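Local coordinates for BPH (Thiobacillus denitrificans, PDB 5OVS), which probably hydrolyses peptide bonds as a bacterial relative of the proteasome, fourteen copies of its chain forming a double ring with an inner cavity, at residues 15-20 with 35-40; 47-52 with 108-113; 162-167 with 179-184; 3-8 with 129-134; 11-16 with 157-162. All coordinates share one frame; numbering follows the deposited sequence.

Contacts 3 and 5, and strand 3-8 of contact 4, belong to one antiparallel sheet and its helix: strand 3-8 and strand 11-16 lie side by side in it, and helix 159-173 packs on it through both contact 5 and contact 3, whose centres are 8 Å apart. Contact 2 lies in the second sheet, and contact 1 joins the two, sharing A15 and A16 with contact 5 and bonding K37 O to I48 N of contact 2. The N-terminal T1, the probable nucleophile as in proteasome beta subunits, lies beside contacts 1 and 2, whose centres are 10 Å apart. Contact 4, its centre 17 Å from that of contact 1, carries the chain from one sheet to the other.

Contact 1 of 5, residues 15-20 with 35-40; sequences AADTLT and HEKIIR
K37 NZ is gripped three times: by D17 OD1 at 2.8 Å in a hydrogen-bonded salt bridge, by L19 O at 2.7 Å in the plane of that carbonyl, and by the hydroxyl of the N-terminal T1. The lysine chain runs extended beyond CG, so its methylenes pass D17 O, CD at 3.5 Å, before the ammonium crosses the carboxylate obliquely, meeting OD1 from above its plane. Chi1 of 89° holds D17 CG in the crowded position between backbone N and carbonyl carbon. From there OD2 takes the N-H of L19 at 2.9 Å (161°), closing an Asx turn, while T2 N and G178 N donate to OD1 and OD2 in turn. A threonine at the chain start beside a buried Asp-Lys pair is the catalytic signature of proteasome beta subunits, and D17 and K37 are consistent with that role; the lysine charge would probably lower the pKa of the T1 hydroxyl. Water 1 accepts from K37 N and donates to D17 O, spanning the two backbones where no direct bond forms. T18 runs alongside H35, with T18 CG2 3.7 Å from H35 CD2; the T18 hydroxyl itself bonds P180 O. Toward the strand ends, A16 CB packs on I38 CG1 at 3.8 Å.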
# COMPACT_ATOMS: atom_id res chain seq x y z
N ALA K 15 -4.92 37.73 23.73
CA ALA K 15 -3.73 37.17 24.40
C ALA K 15 -3.11 36.01 23.65
O ALA K 15 -3.69 35.48 22.71
CB ALA K 15 -4.08 36.77 25.82
N ALA K 16 -1.91 35.63 24.06
CA ALA K 16 -1.21 34.51 23.46
C ALA K 16 -0.16 34.01 24.41
O ALA K 16 0.37 34.78 25.22
CB ALA K 16 -0.57 34.91 22.14
N ASP K 17 0.15 32.72 24.33
CA ASP K 17 1.30 32.19 25.04
C ASP K 17 2.55 32.61 24.25
O ASP K 17 2.45 33.29 23.24
CB ASP K 17 1.18 30.66 25.21
CG ASP K 17 1.78 29.91 24.06
OD1 ASP K 17 1.17 29.86 22.96
OD2 ASP K 17 2.87 29.36 24.26
N THR K 18 3.73 32.24 24.72
CA THR K 18 4.96 32.68 24.08
C THR K 18 5.95 31.57 23.74
O THR K 18 7.08 31.87 23.34
CB THR K 18 5.66 33.67 25.01
OG1 THR K 18 5.66 33.12 26.33
CG2 THR K 18 4.92 34.99 25.01
N LEU K 19 5.53 30.31 23.87
CA LEU K 19 6.39 29.15 23.64
C LEU K 19 6.43 28.74 22.17
O LEU K 19 5.40 28.59 21.54
CB LEU K 19 5.91 27.97 24.50
CG LEU K 19 6.64 26.64 24.40
CD1 LEU K 19 8.05 26.84 24.92
CD2 LEU K 19 5.95 25.53 25.19
N THR K 20 7.63 28.52 21.64
CA THR K 20 7.79 27.88 20.32
C THR K 20 8.21 26.41 20.51
O THR K 20 8.86 26.06 21.48
CB THR K 20 8.88 28.58 19.50
OG1 THR K 20 8.60 29.98 19.41
CG2 THR K 20 8.96 27.99 18.10
N HIS K 35 9.64 36.24 20.93
CA HIS K 35 8.74 35.15 21.29
C HIS K 35 7.27 35.53 21.16
O HIS K 35 6.38 34.71 21.44
CB HIS K 35 9.01 34.73 22.73
CG HIS K 35 9.06 35.88 23.69
ND1 HIS K 35 10.23 36.36 24.23
CD2 HIS K 35 8.07 36.66 24.19
CE1 HIS K 35 9.97 37.36 25.04
NE2 HIS K 35 8.66 37.56 25.03
N GLU K 36 7.01 36.77 20.75
CA GLU K 36 5.65 37.29 20.65
C GLU K 36 4.93 36.65 19.48
O GLU K 36 5.49 36.55 18.40
CB GLU K 36 5.66 38.83 20.48
CG GLU K 36 5.80 39.65 21.77
CD GLU K 36 7.21 40.13 22.10
OE1 GLU K 36 8.22 39.64 21.52
OE2 GLU K 36 7.32 41.04 22.97
N LYS K 37 3.69 36.23 19.70
CA LYS K 37 2.86 35.62 18.66
C LYS K 37 1.76 36.56 18.17
O LYS K 37 0.87 36.14 17.43
CB LYS K 37 2.27 34.31 19.17
CG LYS K 37 3.31 33.30 19.64
CD LYS K 37 2.65 31.97 19.99
CE LYS K 37 3.65 30.95 20.53
NZ LYS K 37 3.02 29.65 20.93
N ILE K 38 1.82 37.83 18.56
CA ILE K 38 0.82 38.81 18.17
C ILE K 38 1.49 39.98 17.46
O ILE K 38 2.47 40.53 17.95
CB ILE K 38 0.04 39.35 19.40
CG1 ILE K 38 -0.62 38.21 20.18
CG2 ILE K 38 -1.02 40.36 18.99
CD1 ILE K 38 -1.23 38.64 21.49
N ILE K 39 0.94 40.39 16.32
CA ILE K 39 1.47 41.55 15.59
C ILE K 39 0.42 42.63 15.43
O ILE K 39 -0.78 42.36 15.41
CB ILE K 39 2.02 41.18 14.18
CG1 ILE K 39 0.92 40.56 13.30
CG2 ILE K 39 3.21 40.25 14.30
CD1 ILE K 39 1.38 40.16 11.91
N ARG K 40 0.87 43.87 15.29
CA ARG K 40 -0.04 44.98 15.05
C ARG K 40 -0.19 45.08 13.57
O ARG K 40 0.79 44.94 12.86
CB ARG K 40 0.50 46.29 15.60
CG ARG K 40 0.99 46.23 17.04
CD ARG K 40 1.07 47.62 17.69
NE ARG K 40 1.06 48.69 16.70
CZ ARG K 40 0.11 49.62 16.55
NH1 ARG K 40 -0.95 49.67 17.36
NH2 ARG K 40 0.23 50.52 15.58
O HOH W 1 2.82 35.79 22.43

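Contact 2 of 5, residues 47-52 with 108-113; sequences AITGSA and RMDVLI
A chi1 of 74° sets T49 OG1 between its own backbone N and carbonyl carbon, so hydroxyl and N-H face the same oxygen, D110 O. The M109 CG is likewise in the crowded position (chi1 46°), with the rest of the chain extended to carry SD to I48 CG2. I48 CG1 and V111 CG1 both stand anti to the carbonyl carbon, beside the backbone N, the two atoms 4.2 Å apart. This pair is the non-hydrogen-bonded one of the antiparallel strands 44-48 and 111-115. Its hydrogen-bonded neighbour is A47 with L112: A47 N reaches L112 O at 2.9 Å, nearly straight, and L112 N returns to A47 O at 3.1 Å. I48 and M109 both pack on L58 of helix 54-64, whereas A47 and L112 turn to V3 of the other sheet, so one face meets the helices and the other the second sheet of the sandwich. Past the strand, T49 N meets D110 O at 3.1 Å almost along the C=O axis, and T49 OG1 donates to it at 3.0 Å on a lone pair. T49 also touches T1. At G50 a beta carbon would run into the preceding carbonyl and into R108 O. With two donors converging from different directions, D110 O is likely to be somewhat polarised, and the T49 hydroxyl is tied to backbone at the point where the chain leaves the strand to pass beside the N-terminal threonine.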
# COMPACT_ATOMS: atom_id res chain seq x y z
N ALA K 47 -3.19 37.68 16.21
CA ALA K 47 -2.57 36.62 16.98
C ALA K 47 -2.56 35.37 16.11
O ALA K 47 -3.60 34.99 15.58
CB ALA K 47 -3.35 36.37 18.26
N ILE K 48 -1.39 34.75 15.97
CA ILE K 48 -1.16 33.79 14.90
C ILE K 48 -0.76 32.43 15.45
O ILE K 48 0.10 32.35 16.30
CB ILE K 48 -0.06 34.31 13.96
CG1 ILE K 48 -0.45 35.70 13.43
CG2 ILE K 48 0.14 33.33 12.81
CD1 ILE K 48 0.69 36.50 12.80
N THR K 49 -1.42 31.36 14.99
CA THR K 49 -1.09 29.98 15.38
C THR K 49 -0.51 29.25 14.17
O THR K 49 -0.63 29.71 13.04
CB THR K 49 -2.34 29.21 15.86
OG1 THR K 49 -3.17 28.88 14.74
CG2 THR K 49 -3.14 30.04 16.83
N GLY K 50 0.12 28.10 14.41
CA GLY K 50 0.80 27.35 13.34
C GLY K 50 2.29 27.54 13.44
O GLY K 50 2.80 27.88 14.49
N SER K 51 3.00 27.34 12.33
CA SER K 51 4.46 27.57 12.28
C SER K 51 4.81 28.99 12.70
O SER K 51 4.16 29.93 12.29
CB SER K 51 5.01 27.32 10.86
OG SER K 51 6.23 28.03 10.63
N ALA K 52 5.88 29.12 13.49
CA ALA K 52 6.35 30.42 13.96
C ALA K 52 6.85 31.33 12.84
O ALA K 52 7.13 32.50 13.08
CB ALA K 52 7.47 30.22 14.98
N ARG K 108 -2.98 27.01 6.56
CA ARG K 108 -2.17 26.38 7.61
C ARG K 108 -2.04 27.18 8.91
O ARG K 108 -1.27 26.79 9.79
CB ARG K 108 -0.77 26.03 7.10
CG ARG K 108 -0.76 25.23 5.82
CD ARG K 108 -1.40 23.87 5.98
NE ARG K 108 -0.96 23.00 4.90
CZ ARG K 108 -0.06 22.01 5.02
NH1 ARG K 108 0.49 21.71 6.19
NH2 ARG K 108 0.27 21.30 3.94
N MET K 109 -2.79 28.27 9.05
CA MET K 109 -2.78 29.01 10.28
C MET K 109 -4.20 29.41 10.64
O MET K 109 -5.05 29.58 9.78
CB MET K 109 -1.89 30.24 10.16
CG MET K 109 -2.11 31.01 8.89
SD MET K 109 -1.42 32.66 8.95
CE MET K 109 -1.95 33.25 7.35
N ASP K 110 -4.45 29.51 11.93
CA ASP K 110 -5.68 30.06 12.43
C ASP K 110 -5.29 31.38 13.09
O ASP K 110 -4.24 31.47 13.71
CB ASP K 110 -6.30 29.11 13.44
CG ASP K 110 -6.61 27.74 12.85
OD1 ASP K 110 -7.25 27.68 11.78
OD2 ASP K 110 -6.25 26.72 13.45
N VAL K 111 -6.10 32.43 12.92
CA VAL K 111 -5.78 33.69 13.61
C VAL K 111 -6.98 34.31 14.30
O VAL K 111 -8.12 34.07 13.93
CB VAL K 111 -5.14 34.74 12.68
CG1 VAL K 111 -3.98 34.12 11.92
CG2 VAL K 111 -6.18 35.34 11.75
N LEU K 112 -6.68 35.09 15.34
CA LEU K 112 -7.67 35.96 15.96
C LEU K 112 -7.26 37.42 15.66
O LEU K 112 -6.07 37.74 15.63
CB LEU K 112 -7.74 35.68 17.45
CG LEU K 112 -8.07 34.22 17.79
CD1 LEU K 112 -7.93 33.99 19.28
CD2 LEU K 112 -9.46 33.85 17.33
N ILE K 113 -8.24 38.26 15.39
CA ILE K 113 -8.03 39.67 15.02
C ILE K 113 -8.86 40.55 15.95
O ILE K 113 -10.08 40.51 15.90
CB ILE K 113 -8.47 39.94 13.59
CG1 ILE K 113 -7.62 39.11 12.64
CG2 ILE K 113 -8.36 41.44 13.26
CD1 ILE K 113 -8.20 39.00 11.26

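Contact 3 of 5, residues 162-167 with 179-184; sequences VARLGV and LPVQSF
The polar part rests on one nitrogen, R164 NH1, which donates two long bonds. S183 OG lies 3.3 Å from NH1 at the guanidinium edge, close to its plane, in a fairly straight bond (158°). V181 O is also 3.3 Å from NH1, but here the donor stands well above the carbonyl plane, a poorer geometry. A bend at chi3 (66°) turns the head group back over the strand, and E160 OE2 bonds the same S183 hydroxyl. By these contacts helix 159-173 is fixed to the entry of strand 182-187, at the margin of the sheet it covers, one alpha layer on its beta layer in the four-layer alpha-beta-beta-alpha sandwich of Ntn hydrolases. An alanine at R164 would lose both NH1 bonds and would probably loosen the grip of the helix on V181 and S183. The apolar part is carried by valines meeting tip to tip: V167 CG1 is 3.6 Å from V181 CG2, and V167 CB is 3.7 Å from V181 CG1. Deeper in, V167 also rests on A15 of strand 11-16. Between the two kinds of contact, V181 CB lies over one face of the R164 guanidinium, 4.1 Å from NH1.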
# COMPACT_ATOMS: atom_id res chain seq x y z
N VAL K 162 -9.66 37.67 31.51
CA VAL K 162 -10.30 36.47 30.98
C VAL K 162 -9.50 35.88 29.81
O VAL K 162 -9.32 34.64 29.73
CB VAL K 162 -11.76 36.72 30.58
CG1 VAL K 162 -12.36 35.48 29.95
CG2 VAL K 162 -12.56 37.14 31.81
N ALA K 163 -9.03 36.75 28.92
CA ALA K 163 -8.22 36.33 27.77
C ALA K 163 -6.93 35.69 28.25
O ALA K 163 -6.54 34.64 27.75
CB ALA K 163 -7.90 37.52 26.89
N ARG K 164 -6.28 36.32 29.22
CA ARG K 164 -5.04 35.80 29.79
C ARG K 164 -5.29 34.47 30.48
O ARG K 164 -4.53 33.53 30.31
CB ARG K 164 -4.44 36.77 30.79
CG ARG K 164 -3.88 38.03 30.16
CD ARG K 164 -3.46 39.02 31.23
NE ARG K 164 -2.34 38.50 32.00
CZ ARG K 164 -1.08 38.47 31.58
NH1 ARG K 164 -0.74 38.93 30.38
NH2 ARG K 164 -0.14 37.95 32.36
N LEU K 165 -6.36 34.40 31.26
CA LEU K 165 -6.65 33.17 31.97
C LEU K 165 -6.80 32.01 30.98
O LEU K 165 -6.39 30.89 31.28
CB LEU K 165 -7.90 33.32 32.85
CG LEU K 165 -8.17 32.12 33.78
CD1 LEU K 165 -7.07 31.98 34.82
CD2 LEU K 165 -9.52 32.25 34.48
N GLY K 166 -7.35 32.28 29.81
CA GLY K 166 -7.52 31.26 28.79
C GLY K 166 -6.21 30.66 28.37
O GLY K 166 -6.09 29.46 28.16
N VAL K 167 -5.21 31.50 28.25
CA VAL K 167 -3.89 31.07 27.85
C VAL K 167 -3.22 30.25 28.96
O VAL K 167 -2.51 29.30 28.67
CB VAL K 167 -3.03 32.30 27.49
CG1 VAL K 167 -1.59 31.90 27.18
CG2 VAL K 167 -3.66 33.05 26.31
N LEU K 179 4.07 29.69 29.48
CA LEU K 179 4.14 31.04 30.05
C LEU K 179 5.49 31.66 29.74
O LEU K 179 6.46 30.94 29.55
CB LEU K 179 3.94 31.00 31.57
CG LEU K 179 2.60 30.47 32.10
CD1 LEU K 179 2.60 30.45 33.62
CD2 LEU K 179 1.42 31.29 31.58
N PRO K 180 5.58 33.01 29.71
CA PRO K 180 4.54 33.97 30.06
C PRO K 180 3.47 34.15 29.00
O PRO K 180 3.65 33.76 27.84
CB PRO K 180 5.31 35.29 30.22
CG PRO K 180 6.47 35.13 29.30
CD PRO K 180 6.85 33.68 29.36
N VAL K 181 2.36 34.73 29.44
CA VAL K 181 1.30 35.18 28.56
C VAL K 181 1.52 36.64 28.16
O VAL K 181 1.86 37.48 28.98
CB VAL K 181 -0.05 35.09 29.29
CG1 VAL K 181 -1.20 35.41 28.34
CG2 VAL K 181 -0.20 33.72 29.95
N GLN K 182 1.29 36.93 26.89
CA GLN K 182 1.32 38.29 26.37
C GLN K 182 -0.12 38.69 26.11
O GLN K 182 -0.93 37.86 25.72
CB GLN K 182 2.09 38.29 25.06
CG GLN K 182 2.15 39.63 24.36
CD GLN K 182 2.61 39.52 22.91
OE1 GLN K 182 2.53 38.44 22.29
NE2 GLN K 182 3.07 40.64 22.35
N SER K 183 -0.45 39.97 26.30
CA SER K 183 -1.79 40.42 25.97
C SER K 183 -1.87 41.91 25.65
O SER K 183 -0.99 42.67 25.98
CB SER K 183 -2.75 40.10 27.10
OG SER K 183 -2.42 40.80 28.28
N PHE K 184 -2.96 42.28 25.00
CA PHE K 184 -3.24 43.67 24.71
C PHE K 184 -4.71 43.91 24.99
O PHE K 184 -5.51 42.98 24.89
CB PHE K 184 -2.94 44.00 23.25
CG PHE K 184 -1.48 43.90 22.91
CD1 PHE K 184 -0.91 42.67 22.63
CD2 PHE K 184 -0.68 45.03 22.87
CE1 PHE K 184 0.44 42.57 22.32
CE2 PHE K 184 0.67 44.93 22.54
CZ PHE K 184 1.23 43.70 22.27

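Contact 4 of 5, residues 3-8 with 129-134; sequences VTIVRK and QEFSKF
R7 leaves strand 3-8 with CG anti to its backbone N (chi1 -173°) and stays extended as far as NE. Its CB lies 3.5 Å from K133 O, its CD comes to 3.4 Å from S132 O, and its NH1 ends at water 2, which it meets in the guanidinium plane at 3.0 Å. That water donates onward to E130 OE2 at 2.9 Å and to F131 O, so the arginine and glutamate, opposite in charge but not in direct contact, are joined through one solvent molecule. The backbone adds a single conventional bond: R7 N points at K133 O at 2.8 Å, nearly along the C=O axis. Beside it, F134 CA approaches I5 O at 3.1 Å as a CA-H...O contact, as expected at an antiparallel non-hydrogen-bonded pair, V6 with F134. The side chains of that pair project from the same face of the sheet, V6 CG2 3.9 Å from F134 CB, while I5 CG2 touches F131 CD2 at 4.2 Å. K133 NZ bonds D30 O of a neighbouring subunit, and F134 meets Y31 of that subunit edge-to-face. Within the chain, residues 129-134 bridge two sheets, leaving strand 128-131 of one to begin strand 134-137 at the margin of the other. V6 faces A159 and A163 of helix 159-173, whereas I5 turns inward to L112 and I119 of the other sheet, where F131 also packs, at the interface between the two sheets.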
# COMPACT_ATOMS: atom_id res chain seq x y z
N VAL K 3 -3.97 31.12 21.47
CA VAL K 3 -4.32 32.52 21.31
C VAL K 3 -5.77 32.70 21.76
O VAL K 3 -6.60 31.83 21.50
CB VAL K 3 -4.15 33.01 19.86
CG1 VAL K 3 -2.68 33.11 19.48
CG2 VAL K 3 -4.90 32.12 18.87
N THR K 4 -6.06 33.79 22.44
CA THR K 4 -7.41 34.04 22.91
C THR K 4 -7.86 35.46 22.57
O THR K 4 -7.05 36.39 22.37
CB THR K 4 -7.53 33.83 24.43
OG1 THR K 4 -6.63 34.71 25.11
CG2 THR K 4 -7.20 32.36 24.82
N ILE K 5 -9.17 35.62 22.50
CA ILE K 5 -9.73 36.90 22.20
C ILE K 5 -11.05 37.05 22.96
O ILE K 5 -11.83 36.10 23.06
CB ILE K 5 -9.91 37.06 20.68
CG1 ILE K 5 -10.03 38.54 20.33
CG2 ILE K 5 -11.07 36.22 20.17
CD1 ILE K 5 -9.77 38.83 18.88
N VAL K 6 -11.25 38.22 23.54
CA VAL K 6 -12.35 38.45 24.46
C VAL K 6 -12.91 39.87 24.31
O VAL K 6 -12.17 40.85 24.11
CB VAL K 6 -11.92 38.23 25.92
CG1 VAL K 6 -13.10 38.45 26.86
CG2 VAL K 6 -11.33 36.84 26.10
N ARG K 7 -14.22 39.93 24.44
CA ARG K 7 -15.00 41.12 24.31
C ARG K 7 -15.87 41.19 25.56
O ARG K 7 -16.72 40.33 25.77
CB ARG K 7 -15.85 40.94 23.06
CG ARG K 7 -16.64 42.14 22.61
CD ARG K 7 -17.88 41.72 21.83
NE ARG K 7 -18.83 42.82 21.82
CZ ARG K 7 -19.13 43.57 20.77
NH1 ARG K 7 -18.57 43.35 19.58
NH2 ARG K 7 -20.00 44.56 20.91
N LYS K 8 -15.66 42.17 26.43
CA LYS K 8 -16.46 42.24 27.65
C LYS K 8 -16.45 43.62 28.25
O LYS K 8 -15.39 44.22 28.37
CB LYS K 8 -15.96 41.24 28.69
CG LYS K 8 -16.66 41.35 30.03
CD LYS K 8 -16.13 40.36 31.06
CE LYS K 8 -16.79 40.60 32.41
NZ LYS K 8 -16.45 39.57 33.42
N GLN K 129 -14.99 34.68 11.03
CA GLN K 129 -16.06 34.72 12.02
C GLN K 129 -15.95 35.97 12.86
O GLN K 129 -14.85 36.42 13.15
CB GLN K 129 -16.01 33.44 12.90
CG GLN K 129 -16.14 32.18 12.06
CD GLN K 129 -16.30 30.91 12.88
OE1 GLN K 129 -15.38 30.47 13.59
NE2 GLN K 129 -17.46 30.29 12.76
N GLU K 130 -17.08 36.55 13.23
CA GLU K 130 -17.10 37.58 14.27
C GLU K 130 -17.59 36.92 15.53
O GLU K 130 -18.58 36.20 15.49
CB GLU K 130 -18.01 38.77 13.93
CG GLU K 130 -17.95 39.85 15.00
CD GLU K 130 -18.69 41.12 14.66
OE1 GLU K 130 -19.42 41.16 13.64
OE2 GLU K 130 -18.55 42.09 15.42
N PHE K 131 -16.90 37.17 16.64
CA PHE K 131 -17.26 36.54 17.90
C PHE K 131 -18.02 37.49 18.79
O PHE K 131 -17.80 38.70 18.75
CB PHE K 131 -16.01 36.00 18.59
CG PHE K 131 -15.29 34.97 17.78
CD1 PHE K 131 -15.91 33.76 17.50
CD2 PHE K 131 -14.01 35.20 17.28
CE1 PHE K 131 -15.27 32.80 16.73
CE2 PHE K 131 -13.37 34.24 16.52
CZ PHE K 131 -14.00 33.04 16.24
N SER K 132 -18.93 36.94 19.57
CA SER K 132 -19.84 37.74 20.39
C SER K 132 -19.30 37.92 21.81
O SER K 132 -19.65 38.88 22.49
CB SER K 132 -21.26 37.14 20.38
OG SER K 132 -21.31 35.77 20.81
N LYS K 133 -18.43 37.02 22.25
CA LYS K 133 -18.01 36.96 23.65
C LYS K 133 -16.51 36.68 23.73
O LYS K 133 -15.73 37.55 24.09
CB LYS K 133 -18.79 35.86 24.39
CG LYS K 133 -20.28 36.10 24.53
CD LYS K 133 -20.98 34.80 24.90
CE LYS K 133 -22.38 34.99 25.42
NZ LYS K 133 -23.42 35.01 24.36
N PHE K 134 -16.13 35.45 23.39
CA PHE K 134 -14.74 35.05 23.36
C PHE K 134 -14.50 33.93 22.36
O PHE K 134 -15.44 33.34 21.85
CB PHE K 134 -14.26 34.65 24.75
CG PHE K 134 -15.02 33.49 25.37
CD1 PHE K 134 -14.64 32.18 25.12
CD2 PHE K 134 -16.05 33.72 26.26
CE1 PHE K 134 -15.30 31.11 25.72
CE2 PHE K 134 -16.73 32.66 26.86
CZ PHE K 134 -16.35 31.35 26.59
O HOH W 2 -17.16 41.41 17.82

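Contact 5 of 5, residues 11-16 with 157-162; sequences RIAIAA and LDAEAV
The methyl of A13 presses on the first turn of helix 159-173, its CB 3.4 Å from E160 CA and 3.9 Å from both A159 CB and E160 CB. With no side chain longer than a methyl on A13 or A159, strand and helix backbones come close, their CA atoms 4.9 Å apart at A13 and E160. The strand is 11-16, which lies inside its sheet between 3-8 and 182-187; the helix belongs to the outer layer of the Ntn-hydrolase sandwich, and A159 rests on V6 as well. D158 is the N-cap of this helix: its OD1 accepts from A161 N at 3.1 Å (157°), from above the carboxylate plane. The other oxygen, OD2, faces R11 NH1 at 3.3 Å in a salt bridge, at the edge of a guanidinium whose plane is turned 69° from the carboxylate. R11 NE has its own salt bridge, to E187. Water 3 donates to two carboxylates, at 2.4 Å from D158 OD2 and 2.5 Å from E160 OE1, both short, with only a weak bond from R11 NH1; E160 OE2 is engaged by S183. An alanine at D158 would remove the capping oxygen and one of the two acidic partners of R11, and would probably fray the helix start and weaken its tie to the strand.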
# COMPACT_ATOMS: atom_id res chain seq x y z
N ARG K 11 -14.86 46.65 26.38
CA ARG K 11 -13.42 46.48 26.29
C ARG K 11 -13.13 45.25 25.45
O ARG K 11 -13.87 44.27 25.52
CB ARG K 11 -12.85 46.26 27.69
CG ARG K 11 -12.57 47.51 28.50
CD ARG K 11 -11.13 47.89 28.31
NE ARG K 11 -10.62 48.86 29.28
CZ ARG K 11 -9.81 48.57 30.30
NH1 ARG K 11 -9.38 47.32 30.54
NH2 ARG K 11 -9.42 49.55 31.11
N ILE K 12 -12.04 45.28 24.68
CA ILE K 12 -11.65 44.15 23.85
C ILE K 12 -10.23 43.76 24.24
O ILE K 12 -9.37 44.62 24.37
CB ILE K 12 -11.75 44.49 22.35
CG1 ILE K 12 -13.21 44.41 21.91
CG2 ILE K 12 -10.90 43.56 21.51
CD1 ILE K 12 -13.49 45.03 20.55
N ALA K 13 -10.01 42.46 24.43
CA ALA K 13 -8.67 41.97 24.76
C ALA K 13 -8.27 40.79 23.90
O ALA K 13 -9.11 40.13 23.30
CB ALA K 13 -8.58 41.58 26.22
N ILE K 14 -6.96 40.58 23.82
CA ILE K 14 -6.40 39.52 23.00
C ILE K 14 -5.12 39.05 23.68
O ILE K 14 -4.35 39.86 24.22
CB ILE K 14 -6.16 40.00 21.55
CG1 ILE K 14 -5.73 38.83 20.66
CG2 ILE K 14 -5.15 41.15 21.47
CD1 ILE K 14 -5.72 39.15 19.18
N ALA K 15 -4.92 37.73 23.73
CA ALA K 15 -3.73 37.17 24.40
C ALA K 15 -3.11 36.01 23.65
O ALA K 15 -3.69 35.48 22.71
CB ALA K 15 -4.08 36.77 25.82
N ALA K 16 -1.91 35.63 24.06
CA ALA K 16 -1.21 34.51 23.46
C ALA K 16 -0.16 34.01 24.41
O ALA K 16 0.37 34.78 25.22
CB ALA K 16 -0.57 34.91 22.14
N LEU K 157 -13.29 40.05 36.89
CA LEU K 157 -12.35 39.87 35.76
C LEU K 157 -12.77 40.67 34.54
O LEU K 157 -13.88 40.50 34.04
CB LEU K 157 -12.24 38.39 35.39
CG LEU K 157 -11.76 37.46 36.52
CD1 LEU K 157 -11.87 35.99 36.14
CD2 LEU K 157 -10.33 37.79 36.93
N ASP K 158 -11.89 41.53 34.04
CA ASP K 158 -12.17 42.26 32.81
C ASP K 158 -11.83 41.36 31.60
O ASP K 158 -11.44 40.20 31.77
CB ASP K 158 -11.43 43.61 32.78
CG ASP K 158 -9.92 43.48 32.64
OD1 ASP K 158 -9.35 42.46 33.08
OD2 ASP K 158 -9.29 44.43 32.09
N ALA K 159 -11.99 41.88 30.39
CA ALA K 159 -11.71 41.08 29.18
C ALA K 159 -10.27 40.59 29.13
O ALA K 159 -10.02 39.46 28.73
CB ALA K 159 -12.03 41.88 27.93
N GLU K 160 -9.32 41.43 29.53
CA GLU K 160 -7.92 41.04 29.50
C GLU K 160 -7.62 39.89 30.47
O GLU K 160 -6.93 38.94 30.13
CB GLU K 160 -7.02 42.23 29.79
CG GLU K 160 -5.55 41.91 29.67
CD GLU K 160 -4.67 43.14 29.60
OE1 GLU K 160 -5.05 44.19 30.16
OE2 GLU K 160 -3.60 43.06 28.98
N ALA K 161 -8.15 39.97 31.68
CA ALA K 161 -7.94 38.92 32.67
C ALA K 161 -8.54 37.60 32.21
O ALA K 161 -7.99 36.54 32.48
CB ALA K 161 -8.54 39.34 34.00
N VAL K 162 -9.66 37.67 31.51
CA VAL K 162 -10.30 36.47 30.98
C VAL K 162 -9.50 35.88 29.81
O VAL K 162 -9.32 34.64 29.73
CB VAL K 162 -11.76 36.72 30.58
CG1 VAL K 162 -12.36 35.48 29.95
CG2 VAL K 162 -12.56 37.14 31.81
O HOH W 3 -7.03 45.09 31.44